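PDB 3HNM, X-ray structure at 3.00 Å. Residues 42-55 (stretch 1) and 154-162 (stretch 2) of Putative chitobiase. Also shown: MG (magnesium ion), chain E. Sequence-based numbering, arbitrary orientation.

Stretch 1 42-55: ESLIDNNPGTQWLC
Stretch 2 (154-162) RVSLGEVYA

How does stretch 2 begin its pairing? The two stretches run antiparallel, and Val155, extended at phi/psi -163/132, lies opposite Cys55. Cys55 N donates to Val155 O at 3.2 Å, while Val155 N makes a weak hydrogen bond of 3.5 Å to Cys55 SG, which the p rotamer of Cys55 brings within reach. Val155 CG2 also packs 3.7 Å from Trp53 CZ3.

What fixes the register at Ser156 and Leu157? Ser156 and Leu54 form a non-hydrogen-bonded pair, CA to CA 4.6 Å, and their side chains share one sheet face; Leu54 (t, p) sets CD1 3.5 Å from Ser156 CB. Leu157 and Trp53 form the hydrogen-bonded pair, CA to CA 5.1 Å, with Trp53 N to Leu157 O at 2.9 Å and Leu157 N to Trp53 O at 3.0 Å. Their side chains occupy the other face, both t at chi1, where Trp53 CE3 meets Leu157 CB at 3.5 Å. Leu44 CD1 adds an apolar contact, 3.7 Å from Leu157 CB.

How does the chain pass from Leu157 to Glu159? Gly158, at phi/psi -79/-62, interrupts the extended backbone, its CA 4.5 Å from that of Pro49. Glu159 returns to -170/161, and its t, t side chain, with chi3 58°, carries the carboxylate into the 46-48 turn. There Glu159 OE2 lies 2.8 Å from Asp46 N, and Glu159 OE1 lies 3.1 Å from Asn48 N. Asp46 OD2 stands 3.4 Å from Glu159 OE2, a close approach of like charges. Nearby, magnesium is bound by Ser43 O at 2.6 Å.

Where does the contact end? Val160 N gives Leu44 O a weak hydrogen bond of 3.4 Å, and Val160 CG1 packs 3.8 Å from Ile45 CG2. Tyr161 (m, chi2 -62°) reaches back so that its OH lies 3.1 Å from Pro49 CG, at the ring edge. Ala162 continues the strand beyond reach.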

# COMPACT_ATOMS: atom_id res chain seq x y z
N GLU A 42 -5.10 6.89 -5.24
CA GLU A 42 -4.27 6.83 -6.45
C GLU A 42 -2.88 7.41 -6.21
O GLU A 42 -1.95 7.15 -6.96
CB GLU A 42 -4.92 7.60 -7.60
CG GLU A 42 -5.31 9.03 -7.25
CD GLU A 42 -6.61 9.11 -6.45
OE1 GLU A 42 -6.83 10.16 -5.80
OE2 GLU A 42 -7.40 8.14 -6.50
N SER A 43 -2.75 8.18 -5.14
CA SER A 43 -1.50 8.82 -4.81
C SER A 43 -0.57 7.82 -4.15
O SER A 43 0.44 8.19 -3.56
CB SER A 43 -1.76 9.98 -3.85
OG SER A 43 -0.57 10.67 -3.59
N LEU A 44 -0.91 6.55 -4.28
CA LEU A 44 -0.12 5.50 -3.63
C LEU A 44 0.72 4.68 -4.59
O LEU A 44 1.69 4.04 -4.17
CB LEU A 44 -1.08 4.60 -2.86
CG LEU A 44 -0.69 4.15 -1.47
CD1 LEU A 44 -0.04 5.29 -0.71
CD2 LEU A 44 -1.93 3.66 -0.76
N ILE A 45 0.33 4.70 -5.87
CA ILE A 45 1.03 3.99 -6.95
C ILE A 45 1.38 4.93 -8.11
O ILE A 45 1.12 4.62 -9.28
CB ILE A 45 0.19 2.78 -7.51
CG1 ILE A 45 -1.04 3.25 -8.30
CG2 ILE A 45 -0.23 1.89 -6.37
CD1 ILE A 45 -2.08 3.92 -7.48
N ASP A 46 1.97 6.07 -7.78
CA ASP A 46 2.37 7.04 -8.80
C ASP A 46 3.90 7.15 -8.92
O ASP A 46 4.45 8.22 -9.20
CB ASP A 46 1.76 8.43 -8.52
CG ASP A 46 2.38 9.14 -7.33
OD1 ASP A 46 2.11 10.35 -7.17
OD2 ASP A 46 3.13 8.48 -6.55
N ASN A 47 4.59 6.03 -8.68
CA ASN A 47 6.05 5.96 -8.78
C ASN A 47 6.88 6.53 -7.63
O ASN A 47 7.94 5.98 -7.32
CB ASN A 47 6.51 6.59 -10.11
CG ASN A 47 5.98 5.84 -11.33
OD1 ASN A 47 4.78 5.57 -11.44
ND2 ASN A 47 6.88 5.51 -12.27
N ASN A 48 6.46 7.62 -6.98
CA ASN A 48 7.29 8.12 -5.89
C ASN A 48 6.63 8.33 -4.52
O ASN A 48 5.42 8.54 -4.41
CB ASN A 48 8.01 9.41 -6.29
CG ASN A 48 7.07 10.59 -6.46
OD1 ASN A 48 6.23 10.61 -7.36
ND2 ASN A 48 7.22 11.59 -5.60
N PRO A 49 7.44 8.22 -3.44
CA PRO A 49 6.96 8.40 -2.07
C PRO A 49 6.82 9.90 -1.76
O PRO A 49 6.50 10.29 -0.64
CB PRO A 49 8.06 7.76 -1.22
CG PRO A 49 8.74 6.81 -2.15
CD PRO A 49 8.77 7.58 -3.44
N GLY A 50 7.10 10.73 -2.77
CA GLY A 50 6.99 12.17 -2.61
C GLY A 50 5.54 12.60 -2.42
O GLY A 50 5.25 13.59 -1.74
N THR A 51 4.64 11.86 -3.06
CA THR A 51 3.20 12.08 -2.97
C THR A 51 2.73 11.07 -1.95
O THR A 51 3.29 9.97 -1.86
CB THR A 51 2.51 11.75 -4.28
OG1 THR A 51 2.73 10.37 -4.57
CG2 THR A 51 3.06 12.60 -5.40
N GLN A 52 1.69 11.41 -1.19
CA GLN A 52 1.19 10.51 -0.15
C GLN A 52 -0.30 10.20 -0.24
O GLN A 52 -0.98 10.64 -1.16
CB GLN A 52 1.46 11.11 1.24
CG GLN A 52 0.48 12.21 1.57
CD GLN A 52 0.83 12.95 2.83
OE1 GLN A 52 0.04 13.75 3.32
NE2 GLN A 52 2.01 12.69 3.35
N TRP A 53 -0.77 9.43 0.74
CA TRP A 53 -2.17 9.05 0.88
C TRP A 53 -2.54 9.40 2.32
O TRP A 53 -1.77 9.13 3.24
CB TRP A 53 -2.37 7.55 0.66
CG TRP A 53 -3.64 7.04 1.28
CD1 TRP A 53 -4.91 7.06 0.74
CD2 TRP A 53 -3.78 6.48 2.60
NE1 TRP A 53 -5.82 6.57 1.64
CE2 TRP A 53 -5.16 6.20 2.79
CE3 TRP A 53 -2.88 6.20 3.63
CZ2 TRP A 53 -5.66 5.65 3.99
CZ3 TRP A 53 -3.37 5.65 4.82
CH2 TRP A 53 -4.75 5.38 4.99
N LEU A 54 -3.72 9.98 2.51
CA LEU A 54 -4.15 10.34 3.85
C LEU A 54 -5.46 9.64 4.21
O LEU A 54 -6.37 9.54 3.38
CB LEU A 54 -4.31 11.86 3.96
CG LEU A 54 -4.20 12.41 5.37
CD1 LEU A 54 -2.81 12.09 5.91
CD2 LEU A 54 -4.45 13.92 5.38
N CYS A 55 -5.53 9.13 5.43
CA CYS A 55 -6.72 8.44 5.92
C CYS A 55 -7.84 9.47 6.09
O CYS A 55 -7.62 10.65 5.84
CB CYS A 55 -6.42 7.82 7.27
SG CYS A 55 -5.86 9.06 8.43
N ARG A 154 -3.70 8.54 13.60
CA ARG A 154 -3.62 9.23 12.31
C ARG A 154 -2.74 8.33 11.46
O ARG A 154 -1.93 7.59 12.00
CB ARG A 154 -2.95 10.60 12.46
CG ARG A 154 -3.75 11.61 13.22
CD ARG A 154 -5.04 11.89 12.49
NE ARG A 154 -5.82 12.95 13.13
CZ ARG A 154 -7.04 13.29 12.74
NH1 ARG A 154 -7.61 12.65 11.73
NH2 ARG A 154 -7.69 14.26 13.35
N VAL A 155 -2.90 8.38 10.15
CA VAL A 155 -2.04 7.53 9.34
C VAL A 155 -2.01 7.95 7.87
O VAL A 155 -3.05 8.25 7.27
CB VAL A 155 -2.41 6.00 9.52
CG1 VAL A 155 -3.87 5.85 9.87
CG2 VAL A 155 -2.08 5.19 8.28
N SER A 156 -0.79 8.04 7.34
CA SER A 156 -0.59 8.39 5.94
C SER A 156 0.43 7.42 5.36
O SER A 156 1.34 6.98 6.06
CB SER A 156 -0.12 9.84 5.79
OG SER A 156 1.09 10.08 6.47
N LEU A 157 0.25 7.07 4.09
CA LEU A 157 1.12 6.12 3.40
C LEU A 157 1.82 6.74 2.20
O LEU A 157 1.21 7.47 1.42
CB LEU A 157 0.30 4.93 2.91
CG LEU A 157 1.15 3.73 2.56
CD1 LEU A 157 1.86 3.25 3.83
CD2 LEU A 157 0.29 2.62 1.98
N GLY A 158 3.10 6.43 2.04
CA GLY A 158 3.86 6.96 0.92
C GLY A 158 3.59 6.21 -0.37
O GLY A 158 3.08 6.78 -1.34
N GLU A 159 3.91 4.91 -0.39
CA GLU A 159 3.71 4.10 -1.58
C GLU A 159 3.91 2.59 -1.38
O GLU A 159 4.56 2.16 -0.42
CB GLU A 159 4.64 4.60 -2.67
CG GLU A 159 4.36 4.00 -3.99
CD GLU A 159 4.84 4.89 -5.09
OE1 GLU A 159 6.06 5.18 -5.08
OE2 GLU A 159 4.01 5.30 -5.95
N VAL A 160 3.35 1.80 -2.30
CA VAL A 160 3.42 0.33 -2.26
C VAL A 160 4.12 -0.28 -3.49
O VAL A 160 3.71 -0.04 -4.63
CB VAL A 160 1.99 -0.26 -2.14
CG1 VAL A 160 1.08 0.40 -3.13
CG2 VAL A 160 2.01 -1.76 -2.37
N TYR A 161 5.16 -1.09 -3.26
CA TYR A 161 5.92 -1.74 -4.34
C TYR A 161 5.58 -3.23 -4.44
O TYR A 161 5.16 -3.84 -3.45
CB TYR A 161 7.43 -1.60 -4.06
CG TYR A 161 7.85 -0.19 -3.75
CD1 TYR A 161 7.69 0.83 -4.69
CD2 TYR A 161 8.39 0.13 -2.50
CE1 TYR A 161 8.05 2.14 -4.42
CE2 TYR A 161 8.75 1.45 -2.20
CZ TYR A 161 8.58 2.46 -3.18
OH TYR A 161 8.92 3.77 -2.92
N ALA A 162 5.78 -3.80 -5.62
CA ALA A 162 5.51 -5.23 -5.84
C ALA A 162 6.44 -5.81 -6.90
O ALA A 162 6.52 -5.27 -8.00
CB ALA A 162 4.06 -5.42 -6.25
MG MG E . 2.99 7.75 -3.76